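Local coordinates for structural PPIase-like protein L605 (Mimivirus, PDB 2OSE) that adopts the cyclophilin fold, assembles as a homotrimer and may catalyse cis-trans isomerisation of prolyl peptide bonds, at residues K34-A39 with Y119-E124; V84-Y89 with M186-A191; K126-L131 with Q167-Q172. All blocks are in the same frame, centred on the assembly; numbering follows the deposited sequence.

In the fold
The three contacts hang on one curled antiparallel sheet, the barrel of a cyclophilin. Interaction 3 pairs strands 128-135 and 168-175, and interaction 1 adjoins it, their centres 7 Å apart: Phe36 N lies 2.8 Å from Ile170 O, a probable hydrogen bond, and His123 comes up to Ser130. Interaction 2 sits farther out, its centre 19 Å from that of interaction 3 and 26 Å from that of interaction 1, with about 7 Å between nearest atoms in each case. The trimer joins interactions 2 and 3: Gln167 NE2 bonds to Ala191 O of a neighbouring subunit. In cyclophilins the active-site groove runs over the barrel's outer surface.

Interaction 1 (K34-A39 with Y119-E124); sequences KLFRDA and YFYPHE
Phe36 and Tyr121 stack face to face where the end of strand 26-35 meets the long loop running from strand 89-92 to strand 128-135. The ring centroids are 4.1 Å apart and the planes differ by 23°. Phe36 CD2 lies over the centre of the tyrosine ring, whereas Tyr121 CE1 sits over the phenylalanine face but displaced toward its rim, so the stack is offset. CG of Tyr121 stands anti to its carbonyl carbon, beside the backbone N (chi1 -61°). Tyr121 OH donates to Asp38 OD1 at 2.8 Å, and OD1 accepts on its syn lone pair; this holds the hydroxyl end of the ring, with the carboxylate at the ring edge and its plane 8° from the ring's. Ala39 CB touches Tyr121 CE2 at 3.9 Å. In the cyclophilin barrel this loop is thereby laid against the short 3-10 turn, residues 37-39, that leads from the strand to helix 41-52. Tyr119 N makes a long, weak hydrogen bond to Asp38 O, 3.4 Å, and Tyr119 CD2 comes obliquely to 3.8 Å from Asp38 CG. One water donates to both Ala39 O and Tyr119 O, bridging the two backbones, and Arg37, on the same turn, makes a salt bridge with Glu45.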
ATOM      1  N   LYS A  34      29.800   0.154 -10.081  1.00 23.78           N
ATOM      2  CA  LYS A  34      30.562   1.031 -10.954  1.00 25.78           C
ATOM      3  C   LYS A  34      29.610   1.885 -11.808  1.00 25.12           C
ATOM      4  O   LYS A  34      28.754   1.344 -12.478  1.00 24.03           O
ATOM      5  CB  LYS A  34      31.418   0.179 -11.899  1.00 25.74           C
ATOM      6  CG  LYS A  34      32.330   1.013 -12.803  1.00 27.09           C
ATOM      7  CD  LYS A  34      33.252   0.078 -13.646  1.00 30.52           C
ATOM      8  CE  LYS A  34      32.776  -0.248 -15.024  1.00 36.13           C
ATOM      9  NZ  LYS A  34      33.947  -0.478 -15.972  1.00 37.01           N
ATOM     10  N   LEU A  35      29.800   3.201 -11.792  1.00 25.51           N
ATOM     11  CA  LEU A  35      28.921   4.116 -12.502  1.00 26.42           C
ATOM     12  C   LEU A  35      29.534   4.555 -13.830  1.00 27.63           C
ATOM     13  O   LEU A  35      30.765   4.484 -14.030  1.00 27.04           O
ATOM     14  CB  LEU A  35      28.575   5.334 -11.629  1.00 26.07           C
ATOM     15  CG  LEU A  35      27.728   4.837 -10.440  1.00 29.16           C
ATOM     16  CD1 LEU A  35      28.554   4.953  -9.156  1.00 28.60           C
ATOM     17  CD2 LEU A  35      26.478   5.581 -10.308  1.00 29.39           C
ATOM     18  N   PHE A  36      28.667   4.982 -14.741  1.00 28.00           N
ATOM     19  CA  PHE A  36      29.090   5.365 -16.090  1.00 28.21           C
ATOM     20  C   PHE A  36      28.745   6.846 -16.192  1.00 28.52           C
ATOM     21  O   PHE A  36      27.641   7.190 -16.571  1.00 27.82           O
ATOM     22  CB  PHE A  36      28.362   4.573 -17.187  1.00 27.46           C
ATOM     23  CG  PHE A  36      28.213   3.065 -16.923  1.00 29.22           C
ATOM     24  CD1 PHE A  36      29.298   2.275 -16.523  1.00 29.33           C
ATOM     25  CD2 PHE A  36      26.991   2.446 -17.122  1.00 26.82           C
ATOM     26  CE1 PHE A  36      29.142   0.910 -16.309  1.00 30.32           C
ATOM     27  CE2 PHE A  36      26.824   1.095 -16.928  1.00 28.59           C
ATOM     28  CZ  PHE A  36      27.895   0.318 -16.507  1.00 29.09           C
ATOM     29  N   ARG A  37      29.665   7.716 -15.792  1.00 29.76           N
ATOM     30  CA  ARG A  37      29.368   9.144 -15.733  1.00 32.58           C
ATOM     31  C   ARG A  37      28.962   9.645 -17.117  1.00 34.03           C
ATOM     32  O   ARG A  37      28.117  10.533 -17.184  1.00 35.19           O
ATOM     33  CB  ARG A  37      30.549   9.947 -15.187  1.00 32.88           C
ATOM     34  CG  ARG A  37      30.204  11.386 -14.788  1.00 32.87           C
ATOM     35  CD  ARG A  37      31.481  12.209 -14.566  1.00 33.55           C
ATOM     36  NE  ARG A  37      31.182  13.508 -13.962  1.00 36.88           N
ATOM     37  CZ  ARG A  37      31.068  14.651 -14.643  1.00 35.62           C
ATOM     38  NH1 ARG A  37      31.219  14.649 -15.952  1.00 37.31           N
ATOM     39  NH2 ARG A  37      30.778  15.791 -14.015  1.00 34.19           N
ATOM     40  N   ASP A  38      29.516   9.044 -18.193  1.00 34.84           N
ATOM     41  CA  ASP A  38      29.150   9.384 -19.606  1.00 36.50           C
ATOM     42  C   ASP A  38      27.724   9.003 -20.038  1.00 36.46           C
ATOM     43  O   ASP A  38      27.294   9.312 -21.150  1.00 37.23           O
ATOM     44  CB  ASP A  38      30.170   8.871 -20.662  1.00 36.51           C
ATOM     45  CG  ASP A  38      30.292   7.333 -20.744  1.00 38.89           C
ATOM     46  OD1 ASP A  38      29.316   6.557 -20.586  1.00 39.21           O
ATOM     47  OD2 ASP A  38      31.423   6.877 -21.039  1.00 42.10           O
ATOM     48  N   ALA A  39      26.998   8.326 -19.166  1.00 35.62           N
ATOM     49  CA  ALA A  39      25.616   7.996 -19.442  1.00 34.33           C
ATOM     50  C   ALA A  39      24.730   9.211 -19.154  1.00 33.42           C
ATOM     51  O   ALA A  39      23.739   9.436 -19.851  1.00 33.79           O
ATOM     52  CB  ALA A  39      25.180   6.786 -18.584  1.00 34.07           C
ATOM     53  N   TYR A 119      26.822   8.315 -24.321  1.00 47.54           N
ATOM     54  CA  TYR A 119      26.489   6.896 -24.483  1.00 46.89           C
ATOM     55  C   TYR A 119      25.203   6.471 -23.786  1.00 45.39           C
ATOM     56  O   TYR A 119      24.757   7.114 -22.827  1.00 45.36           O
ATOM     57  CB  TYR A 119      27.634   5.995 -24.003  1.00 47.90           C
ATOM     58  CG  TYR A 119      28.894   6.135 -24.816  1.00 49.35           C
ATOM     59  CD1 TYR A 119      29.148   5.280 -25.891  1.00 49.78           C
ATOM     60  CD2 TYR A 119      29.837   7.131 -24.517  1.00 50.45           C
ATOM     61  CE1 TYR A 119      30.315   5.406 -26.653  1.00 51.63           C
ATOM     62  CE2 TYR A 119      31.008   7.262 -25.271  1.00 51.82           C
ATOM     63  CZ  TYR A 119      31.235   6.393 -26.330  1.00 51.26           C
ATOM     64  OH  TYR A 119      32.390   6.515 -27.082  1.00 54.06           O
ATOM     65  N   PHE A 120      24.642   5.383 -24.302  1.00 42.88           N
ATOM     66  CA  PHE A 120      23.472   4.737 -23.775  1.00 41.72           C
ATOM     67  C   PHE A 120      23.838   3.293 -23.443  1.00 40.44           C
ATOM     68  O   PHE A 120      24.553   2.644 -24.208  1.00 39.33           O
ATOM     69  CB  PHE A 120      22.373   4.807 -24.836  1.00 43.01           C
ATOM     70  CG  PHE A 120      21.271   3.808 -24.660  1.00 43.06           C
ATOM     71  CD1 PHE A 120      20.209   4.078 -23.822  1.00 45.36           C
ATOM     72  CD2 PHE A 120      21.281   2.621 -25.371  1.00 44.83           C
ATOM     73  CE1 PHE A 120      19.181   3.159 -23.669  1.00 46.24           C
ATOM     74  CE2 PHE A 120      20.262   1.691 -25.226  1.00 45.99           C
ATOM     75  CZ  PHE A 120      19.214   1.962 -24.381  1.00 45.41           C
ATOM     76  N   TYR A 121      23.347   2.806 -22.302  1.00 38.67           N
ATOM     77  CA  TYR A 121      23.548   1.415 -21.875  1.00 37.89           C
ATOM     78  C   TYR A 121      22.206   0.688 -21.867  1.00 37.13           C
ATOM     79  O   TYR A 121      21.265   1.138 -21.221  1.00 37.23           O
ATOM     80  CB  TYR A 121      24.230   1.344 -20.486  1.00 36.82           C
ATOM     81  CG  TYR A 121      25.597   1.979 -20.496  1.00 36.98           C
ATOM     82  CD1 TYR A 121      26.755   1.206 -20.654  1.00 37.86           C
ATOM     83  CD2 TYR A 121      25.744   3.356 -20.415  1.00 37.49           C
ATOM     84  CE1 TYR A 121      28.021   1.808 -20.718  1.00 36.04           C
ATOM     85  CE2 TYR A 121      27.006   3.963 -20.481  1.00 37.08           C
ATOM     86  CZ  TYR A 121      28.130   3.171 -20.630  1.00 36.87           C
ATOM     87  OH  TYR A 121      29.355   3.783 -20.680  1.00 37.88           O
ATOM     88  N   PRO A 122      22.106  -0.429 -22.598  1.00 36.91           N
ATOM     89  CA  PRO A 122      20.848  -1.206 -22.627  1.00 36.11           C
ATOM     90  C   PRO A 122      20.460  -1.679 -21.226  1.00 35.89           C
ATOM     91  O   PRO A 122      21.330  -1.722 -20.320  1.00 33.69           O
ATOM     92  CB  PRO A 122      21.158  -2.389 -23.547  1.00 37.05           C
ATOM     93  CG  PRO A 122      22.424  -1.974 -24.331  1.00 37.91           C
ATOM     94  CD  PRO A 122      23.171  -1.014 -23.437  1.00 37.43           C
ATOM     95  N   HIS A 123      19.165  -1.975 -21.041  1.00 34.67           N
ATOM     96  CA  HIS A 123      18.582  -2.225 -19.709  1.00 33.79           C
ATOM     97  C   HIS A 123      18.062  -3.666 -19.664  1.00 33.88           C
ATOM     98  O   HIS A 123      16.900  -3.930 -19.317  1.00 34.24           O
ATOM     99  CB  HIS A 123      17.449  -1.199 -19.439  1.00 33.31           C
ATOM    100  CG  HIS A 123      17.227  -0.850 -17.989  1.00 30.89           C
ATOM    101  ND1 HIS A 123      17.643  -1.650 -16.940  1.00 31.05           N
ATOM    102  CD2 HIS A 123      16.562   0.189 -17.424  1.00 27.37           C
ATOM    103  CE1 HIS A 123      17.275  -1.100 -15.795  1.00 28.90           C
ATOM    104  NE2 HIS A 123      16.624   0.020 -16.061  1.00 33.59           N
ATOM    105  N   GLU A 124      18.937  -4.599 -20.012  1.00 33.60           N
ATOM    106  CA  GLU A 124      18.552  -5.991 -20.227  1.00 34.10           C
ATOM    107  C   GLU A 124      19.149  -7.028 -19.257  1.00 33.73           C
ATOM    108  O   GLU A 124      18.796  -8.205 -19.310  1.00 33.66           O
ATOM    109  CB  GLU A 124      18.947  -6.375 -21.652  1.00 35.63           C
ATOM    110  CG  GLU A 124      18.614  -5.311 -22.683  1.00 39.24           C
ATOM    111  CD  GLU A 124      18.733  -5.817 -24.104  1.00 45.28           C
ATOM    112  OE1 GLU A 124      19.810  -6.346 -24.472  1.00 46.55           O
ATOM    113  OE2 GLU A 124      17.726  -5.691 -24.832  1.00 49.04           O
TER
HETATM  114  O   HOH W   1      22.526   7.594 -21.307  1.00 39.45           O

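Interaction 2 (V84-Y89 with M186-A191); sequences VLHNNY and MIKPYA
Val84 and Ile187 open this contact, Val84 CB lying 4.0 Å from Ile187 CD1 as strand 83-85 ends beside the loop that follows helix 177-186. Ile187 CD1 also meets Leu85 C at 3.8 Å and His86 N at 3.6 Å. His86 carries most of the rest. Its CG is anti to the backbone N (chi1 179°), and the imidazole lies side by side with Lys188, pointing the same way. Lys188 CA packs over one ring face, a CH-pi contact 3.8 Å from the His86 ring centroid and 23° off the normal. Pro189 CD comes in obliquely, 3.6 Å from His86 CD2, and His86 CB rests 3.4 Å from Ile187 O. The polar end of the imidazole is held from the helix: ND1 is hydrogen-bonded to Asn184 O, while Asn184 OD1 takes the backbone N of Asn87. Farther on, Asn88 ND2 donates back to His86 O at 2.8 Å, tying the turn to itself. Past Pro189 the loop runs onto the second subunit, where Ala191 O meets Gln167 NE2 of that neighbouring chain. Asn88 and Tyr89 both give their backbone N to Leu85 O, the classic beta bulge closing the hairpin between strands 83-85 and 89-92.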
ATOM      1  N   VAL A  84       9.671  -3.154  -4.519  1.00 37.53           N
ATOM      2  CA  VAL A  84      10.447  -4.375  -4.737  1.00 36.49           C
ATOM      3  C   VAL A  84       9.568  -5.331  -5.503  1.00 36.42           C
ATOM      4  O   VAL A  84       8.340  -5.414  -5.249  1.00 37.21           O
ATOM      5  CB  VAL A  84      11.006  -5.023  -3.437  1.00 36.90           C
ATOM      6  CG1 VAL A  84      11.907  -4.042  -2.661  1.00 34.94           C
ATOM      7  CG2 VAL A  84       9.876  -5.596  -2.532  1.00 38.26           C
ATOM      8  N   LEU A  85      10.166  -6.013  -6.478  1.00 33.73           N
ATOM      9  CA  LEU A  85       9.416  -6.896  -7.350  1.00 31.74           C
ATOM     10  C   LEU A  85      10.261  -8.114  -7.680  1.00 31.19           C
ATOM     11  O   LEU A  85      11.277  -7.994  -8.394  1.00 29.40           O
ATOM     12  CB  LEU A  85       8.964  -6.154  -8.627  1.00 31.07           C
ATOM     13  CG  LEU A  85       8.074  -6.977  -9.568  1.00 31.45           C
ATOM     14  CD1 LEU A  85       6.776  -7.385  -8.842  1.00 35.48           C
ATOM     15  CD2 LEU A  85       7.798  -6.281 -10.932  1.00 30.86           C
ATOM     16  N   HIS A  86       9.843  -9.270  -7.144  1.00 29.50           N
ATOM     17  CA  HIS A  86      10.505 -10.577  -7.368  1.00 28.76           C
ATOM     18  C   HIS A  86      10.840 -10.788  -8.832  1.00 28.58           C
ATOM     19  O   HIS A  86      10.002 -10.538  -9.727  1.00 29.20           O
ATOM     20  CB  HIS A  86       9.635 -11.730  -6.790  1.00 28.54           C
ATOM     21  CG  HIS A  86      10.208 -13.106  -6.977  1.00 24.98           C
ATOM     22  ND1 HIS A  86      11.238 -13.605  -6.200  1.00 27.68           N
ATOM     23  CD2 HIS A  86       9.836 -14.120  -7.794  1.00 26.53           C
ATOM     24  CE1 HIS A  86      11.521 -14.842  -6.582  1.00 25.06           C
ATOM     25  NE2 HIS A  86      10.676 -15.181  -7.539  1.00 25.41           N
ATOM     26  N   ASN A  87      12.072 -11.242  -9.089  1.00 28.65           N
ATOM     27  CA  ASN A  87      12.571 -11.542 -10.455  1.00 28.23           C
ATOM     28  C   ASN A  87      12.659 -10.311 -11.351  1.00 27.70           C
ATOM     29  O   ASN A  87      12.825 -10.442 -12.568  1.00 27.09           O
ATOM     30  CB  ASN A  87      11.728 -12.611 -11.183  1.00 29.21           C
ATOM     31  CG  ASN A  87      11.967 -14.007 -10.685  1.00 32.42           C
ATOM     32  OD1 ASN A  87      11.187 -14.923 -10.987  1.00 39.41           O
ATOM     33  ND2 ASN A  87      13.030 -14.200  -9.933  1.00 31.63           N
ATOM     34  N   ASN A  88      12.550  -9.127 -10.751  1.00 26.59           N
ATOM     35  CA  ASN A  88      12.581  -7.891 -11.523  1.00 27.20           C
ATOM     36  C   ASN A  88      13.546  -6.860 -10.982  1.00 26.52           C
ATOM     37  O   ASN A  88      14.638  -6.695 -11.547  1.00 26.39           O
ATOM     38  CB  ASN A  88      11.180  -7.284 -11.727  1.00 26.50           C
ATOM     39  CG  ASN A  88      10.351  -8.092 -12.658  1.00 27.71           C
ATOM     40  OD1 ASN A  88      10.248  -7.793 -13.871  1.00 30.00           O
ATOM     41  ND2 ASN A  88       9.761  -9.166 -12.124  1.00 28.79           N
ATOM     42  N   TYR A  89      13.172  -6.192  -9.892  1.00 25.66           N
ATOM     43  CA  TYR A  89      13.947  -5.024  -9.400  1.00 25.61           C
ATOM     44  C   TYR A  89      13.716  -4.694  -7.953  1.00 24.89           C
ATOM     45  O   TYR A  89      12.741  -5.165  -7.336  1.00 25.07           O
ATOM     46  CB  TYR A  89      13.666  -3.753 -10.242  1.00 25.57           C
ATOM     47  CG  TYR A  89      12.173  -3.435 -10.429  1.00 26.50           C
ATOM     48  CD1 TYR A  89      11.415  -2.919  -9.375  1.00 26.73           C
ATOM     49  CD2 TYR A  89      11.549  -3.626 -11.670  1.00 24.70           C
ATOM     50  CE1 TYR A  89      10.031  -2.623  -9.544  1.00 29.20           C
ATOM     51  CE2 TYR A  89      10.155  -3.339 -11.846  1.00 28.18           C
ATOM     52  CZ  TYR A  89       9.431  -2.854 -10.773  1.00 26.84           C
ATOM     53  OH  TYR A  89       8.087  -2.581 -10.925  1.00 31.81           O
ATOM     54  N   MET A 186      14.084 -13.859  -0.798  1.00 32.23           N
ATOM     55  CA  MET A 186      13.228 -13.466   0.314  1.00 33.23           C
ATOM     56  C   MET A 186      11.947 -12.756  -0.094  1.00 32.83           C
ATOM     57  O   MET A 186      11.036 -12.628   0.732  1.00 34.45           O
ATOM     58  CB  MET A 186      13.992 -12.617   1.299  1.00 32.85           C
ATOM     59  CG  MET A 186      15.066 -13.400   1.983  1.00 33.13           C
ATOM     60  SD  MET A 186      15.810 -12.408   3.236  1.00 36.37           S
ATOM     61  CE  MET A 186      17.106 -11.658   2.294  1.00 35.96           C
ATOM     62  N   ILE A 187      11.870 -12.299  -1.344  1.00 31.18           N
ATOM     63  CA  ILE A 187      10.676 -11.648  -1.839  1.00 30.29           C
ATOM     64  C   ILE A 187       9.833 -12.519  -2.781  1.00 29.95           C
ATOM     65  O   ILE A 187       8.931 -12.012  -3.427  1.00 27.64           O
ATOM     66  CB  ILE A 187      10.922 -10.205  -2.423  1.00 31.06           C
ATOM     67  CG1 ILE A 187      11.741 -10.235  -3.723  1.00 28.10           C
ATOM     68  CG2 ILE A 187      11.544  -9.279  -1.325  1.00 29.55           C
ATOM     69  CD1 ILE A 187      11.988  -8.810  -4.335  1.00 29.11           C
ATOM     70  N   LYS A 188      10.104 -13.826  -2.803  1.00 30.17           N
ATOM     71  CA  LYS A 188       9.266 -14.751  -3.559  1.00 31.65           C
ATOM     72  C   LYS A 188       7.813 -14.584  -3.079  1.00 31.17           C
ATOM     73  O   LYS A 188       7.567 -14.601  -1.873  1.00 29.76           O
ATOM     74  CB  LYS A 188       9.754 -16.186  -3.362  1.00 32.47           C
ATOM     75  CG  LYS A 188       8.942 -17.231  -4.162  1.00 34.65           C
ATOM     76  CD  LYS A 188       9.329 -18.628  -3.747  1.00 39.20           C
ATOM     77  CE  LYS A 188       8.198 -19.643  -4.000  1.00 45.24           C
ATOM     78  NZ  LYS A 188       7.876 -19.800  -5.465  1.00 48.78           N
ATOM     79  N   PRO A 189       6.882 -14.294  -4.014  1.00 31.69           N
ATOM     80  CA  PRO A 189       5.521 -13.960  -3.563  1.00 31.81           C
ATOM     81  C   PRO A 189       4.640 -15.153  -3.173  1.00 31.78           C
ATOM     82  O   PRO A 189       4.716 -16.252  -3.759  1.00 31.27           O
ATOM     83  CB  PRO A 189       4.925 -13.212  -4.750  1.00 31.77           C
ATOM     84  CG  PRO A 189       5.610 -13.825  -5.949  1.00 32.81           C
ATOM     85  CD  PRO A 189       7.037 -14.127  -5.478  1.00 31.39           C
ATOM     86  N   TYR A 190       3.832 -14.890  -2.156  1.00 31.53           N
ATOM     87  CA  TYR A 190       2.852 -15.812  -1.612  1.00 31.48           C
ATOM     88  C   TYR A 190       1.712 -14.903  -1.175  1.00 30.10           C
ATOM     89  O   TYR A 190       1.973 -13.888  -0.546  1.00 29.60           O
ATOM     90  CB  TYR A 190       3.411 -16.482  -0.360  1.00 31.42           C
ATOM     91  CG  TYR A 190       4.389 -17.586  -0.628  1.00 32.05           C
ATOM     92  CD1 TYR A 190       3.984 -18.729  -1.300  1.00 33.70           C
ATOM     93  CD2 TYR A 190       5.718 -17.495  -0.201  1.00 32.41           C
ATOM     94  CE1 TYR A 190       4.851 -19.780  -1.544  1.00 36.39           C
ATOM     95  CE2 TYR A 190       6.627 -18.574  -0.434  1.00 34.23           C
ATOM     96  CZ  TYR A 190       6.165 -19.707  -1.114  1.00 35.24           C
ATOM     97  OH  TYR A 190       6.971 -20.810  -1.383  1.00 38.71           O
ATOM     98  N   ALA A 191       0.482 -15.257  -1.524  1.00 29.84           N
ATOM     99  CA  ALA A 191      -0.703 -14.492  -1.103  1.00 30.08           C
ATOM    100  C   ALA A 191      -0.725 -14.367   0.408  1.00 30.58           C
ATOM    101  O   ALA A 191      -0.498 -15.373   1.145  1.00 30.24           O
ATOM    102  CB  ALA A 191      -1.953 -15.159  -1.623  1.00 31.49           C
TER

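Interaction 3 (K126-L131 with Q167-Q172); sequences KGLLSL and QVVIGQ
Leu129 and Gly171 form the central hydrogen-bonded pair between two antiparallel strands of the sheet, with Leu129 N donating to Gly171 O at 2.9 Å from above the carbonyl plane. In the other direction Leu129 O takes two amides. Ile170 N reaches Leu129 O at 2.9 Å in a fairly straight bond, and Gly171 N, 3.3 Å from Leu129 O with an N-H...O angle of 127°, adds a weak one. Leu128 with Gln172 and Ser130 with Val169 are non-hydrogen-bonded pairs; at the second, Ser130 CA comes to 3.1 Å from Val168 O.

Ile170 and Gly171 together face Leu129, and the Ile170 side chain packs against Leu129 and Leu131. Its CG1 stands between the backbone N and the carbonyl carbon (chi1 58°); beyond it, Ile170 CD1 touches both Leu129 CD2 and Leu131 CG, each at 3.7 Å. Ile33 and Leu35 of strand 26-35, together with Phe147 and Ile149 of strand 147-150, pack on Leu129 from outside this pair.

Across the sheet, one water lies 2.6 Å from Gln167 OE1, to which it donates, and also bonds to Ser130 OG; its bond to Leu131 O is weak. Ser130 OG is also hydrogen-bonded to His123 NE2, linking the strand to the loop that carries Tyr121. Gln167 bends at chi2 (-94°), and its NE2 goes to Ala191 O of the third subunit. Two amides converging on one carbonyl, with the register slipping by one residue, mark a classic beta bulge within the antiparallel barrel of a cyclophilin.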
ATOM      1  N   LYS A 126      20.931  -8.333 -15.361  1.00 28.87           N
ATOM      2  CA  LYS A 126      20.904  -8.352 -13.895  1.00 26.93           C
ATOM      3  C   LYS A 126      21.925  -7.377 -13.328  1.00 26.11           C
ATOM      4  O   LYS A 126      23.007  -7.202 -13.894  1.00 25.84           O
ATOM      5  CB  LYS A 126      21.277  -9.763 -13.430  1.00 27.01           C
ATOM      6  CG  LYS A 126      21.254  -9.999 -11.926  1.00 24.39           C
ATOM      7  CD  LYS A 126      21.551 -11.475 -11.726  1.00 28.09           C
ATOM      8  CE  LYS A 126      21.247 -11.964 -10.349  1.00 29.36           C
ATOM      9  NZ  LYS A 126      21.348 -13.461 -10.433  1.00 27.07           N
ATOM     10  N   GLY A 127      21.601  -6.775 -12.185  1.00 25.23           N
ATOM     11  CA  GLY A 127      22.546  -5.907 -11.493  1.00 23.49           C
ATOM     12  C   GLY A 127      22.882  -4.617 -12.197  1.00 22.84           C
ATOM     13  O   GLY A 127      23.956  -4.068 -11.979  1.00 22.83           O
ATOM     14  N   LEU A 128      21.972  -4.104 -13.025  1.00 22.30           N
ATOM     15  CA  LEU A 128      22.123  -2.756 -13.573  1.00 22.02           C
ATOM     16  C   LEU A 128      21.472  -1.756 -12.681  1.00 22.41           C
ATOM     17  O   LEU A 128      20.354  -2.011 -12.193  1.00 21.77           O
ATOM     18  CB  LEU A 128      21.508  -2.674 -14.974  1.00 22.65           C
ATOM     19  CG  LEU A 128      22.166  -3.539 -16.042  1.00 21.82           C
ATOM     20  CD1 LEU A 128      21.458  -3.282 -17.352  1.00 24.28           C
ATOM     21  CD2 LEU A 128      23.650  -3.169 -16.200  1.00 24.24           C
ATOM     22  N   LEU A 129      22.171  -0.636 -12.446  1.00 22.90           N
ATOM     23  CA  LEU A 129      21.679   0.504 -11.685  1.00 23.45           C
ATOM     24  C   LEU A 129      21.090   1.551 -12.641  1.00 24.21           C
ATOM     25  O   LEU A 129      21.723   1.877 -13.653  1.00 23.38           O
ATOM     26  CB  LEU A 129      22.834   1.201 -10.927  1.00 24.00           C
ATOM     27  CG  LEU A 129      22.497   2.526 -10.216  1.00 24.45           C
ATOM     28  CD1 LEU A 129      21.622   2.249  -8.988  1.00 22.44           C
ATOM     29  CD2 LEU A 129      23.765   3.301  -9.839  1.00 22.94           C
ATOM     30  N   SER A 130      19.935   2.110 -12.283  1.00 23.55           N
ATOM     31  CA  SER A 130      19.283   3.099 -13.149  1.00 24.37           C
ATOM     32  C   SER A 130      18.586   4.157 -12.315  1.00 24.60           C
ATOM     33  O   SER A 130      18.395   3.968 -11.105  1.00 24.72           O
ATOM     34  CB  SER A 130      18.360   2.407 -14.165  1.00 23.30           C
ATOM     35  OG  SER A 130      17.307   1.653 -13.545  1.00 26.17           O
ATOM     36  N   LEU A 131      18.271   5.300 -12.923  1.00 24.36           N
ATOM     37  CA  LEU A 131      17.552   6.350 -12.194  1.00 24.91           C
ATOM     38  C   LEU A 131      16.081   6.347 -12.630  1.00 24.81           C
ATOM     39  O   LEU A 131      15.778   6.194 -13.792  1.00 24.10           O
ATOM     40  CB  LEU A 131      18.180   7.739 -12.396  1.00 25.01           C
ATOM     41  CG  LEU A 131      19.605   7.892 -11.873  1.00 25.66           C
ATOM     42  CD1 LEU A 131      20.174   9.292 -12.215  1.00 24.24           C
ATOM     43  CD2 LEU A 131      19.717   7.595 -10.353  1.00 24.58           C
ATOM     44  N   GLN A 167      13.877   4.887 -17.974  1.00 29.26           N
ATOM     45  CA  GLN A 167      14.476   4.232 -16.811  1.00 27.91           C
ATOM     46  C   GLN A 167      15.938   4.051 -17.173  1.00 26.59           C
ATOM     47  O   GLN A 167      16.359   2.978 -17.609  1.00 28.38           O
ATOM     48  CB  GLN A 167      13.765   2.909 -16.508  1.00 27.97           C
ATOM     49  CG  GLN A 167      12.248   3.074 -16.145  1.00 27.69           C
ATOM     50  CD  GLN A 167      11.951   3.177 -14.660  1.00 28.90           C
ATOM     51  OE1 GLN A 167      12.817   3.495 -13.849  1.00 26.93           O
ATOM     52  NE2 GLN A 167      10.701   2.876 -14.290  1.00 28.45           N
ATOM     53  N   VAL A 168      16.700   5.122 -17.002  1.00 25.67           N
ATOM     54  CA  VAL A 168      18.040   5.252 -17.614  1.00 25.69           C
ATOM     55  C   VAL A 168      19.182   4.593 -16.807  1.00 24.88           C
ATOM     56  O   VAL A 168      19.433   4.954 -15.661  1.00 24.33           O
ATOM     57  CB  VAL A 168      18.365   6.756 -17.909  1.00 25.93           C
ATOM     58  CG1 VAL A 168      18.419   7.561 -16.611  1.00 24.83           C
ATOM     59  CG2 VAL A 168      19.722   6.903 -18.684  1.00 27.91           C
ATOM     60  N   VAL A 169      19.861   3.638 -17.445  1.00 25.39           N
ATOM     61  CA  VAL A 169      20.983   2.908 -16.858  1.00 25.10           C
ATOM     62  C   VAL A 169      22.214   3.812 -16.690  1.00 25.31           C
ATOM     63  O   VAL A 169      22.704   4.412 -17.665  1.00 25.52           O
ATOM     64  CB  VAL A 169      21.340   1.678 -17.707  1.00 24.85           C
ATOM     65  CG1 VAL A 169      22.598   0.915 -17.153  1.00 23.93           C
ATOM     66  CG2 VAL A 169      20.169   0.753 -17.781  1.00 25.76           C
ATOM     67  N   ILE A 170      22.703   3.884 -15.459  1.00 23.61           N
ATOM     68  CA  ILE A 170      23.854   4.714 -15.090  1.00 22.60           C
ATOM     69  C   ILE A 170      24.996   3.913 -14.417  1.00 22.37           C
ATOM     70  O   ILE A 170      26.003   4.510 -14.035  1.00 21.65           O
ATOM     71  CB  ILE A 170      23.465   5.891 -14.154  1.00 21.91           C
ATOM     72  CG1 ILE A 170      22.793   5.398 -12.860  1.00 21.80           C
ATOM     73  CG2 ILE A 170      22.541   6.954 -14.877  1.00 22.34           C
ATOM     74  CD1 ILE A 170      22.969   6.395 -11.756  1.00 18.93           C
ATOM     75  N   GLY A 171      24.852   2.582 -14.302  1.00 21.81           N
ATOM     76  CA  GLY A 171      25.858   1.801 -13.601  1.00 22.35           C
ATOM     77  C   GLY A 171      25.574   0.325 -13.585  1.00 23.03           C
ATOM     78  O   GLY A 171      24.522  -0.113 -14.065  1.00 22.79           O
ATOM     79  N   GLN A 172      26.503  -0.451 -13.001  1.00 22.44           N
ATOM     80  CA  GLN A 172      26.353  -1.913 -12.852  1.00 23.39           C
ATOM     81  C   GLN A 172      26.941  -2.318 -11.503  1.00 21.99           C
ATOM     82  O   GLN A 172      27.899  -1.737 -11.060  1.00 21.20           O
ATOM     83  CB  GLN A 172      27.134  -2.666 -13.938  1.00 23.69           C
ATOM     84  CG  GLN A 172      28.659  -2.410 -13.846  1.00 25.95           C
ATOM     85  CD  GLN A 172      29.474  -3.194 -14.867  1.00 27.57           C
ATOM     86  OE1 GLN A 172      29.596  -4.431 -14.782  1.00 32.25           O
ATOM     87  NE2 GLN A 172      30.056  -2.478 -15.833  1.00 26.26           N
TER
HETATM   88  O   HOH W   2      15.421   3.443 -13.584  1.00 29.43           O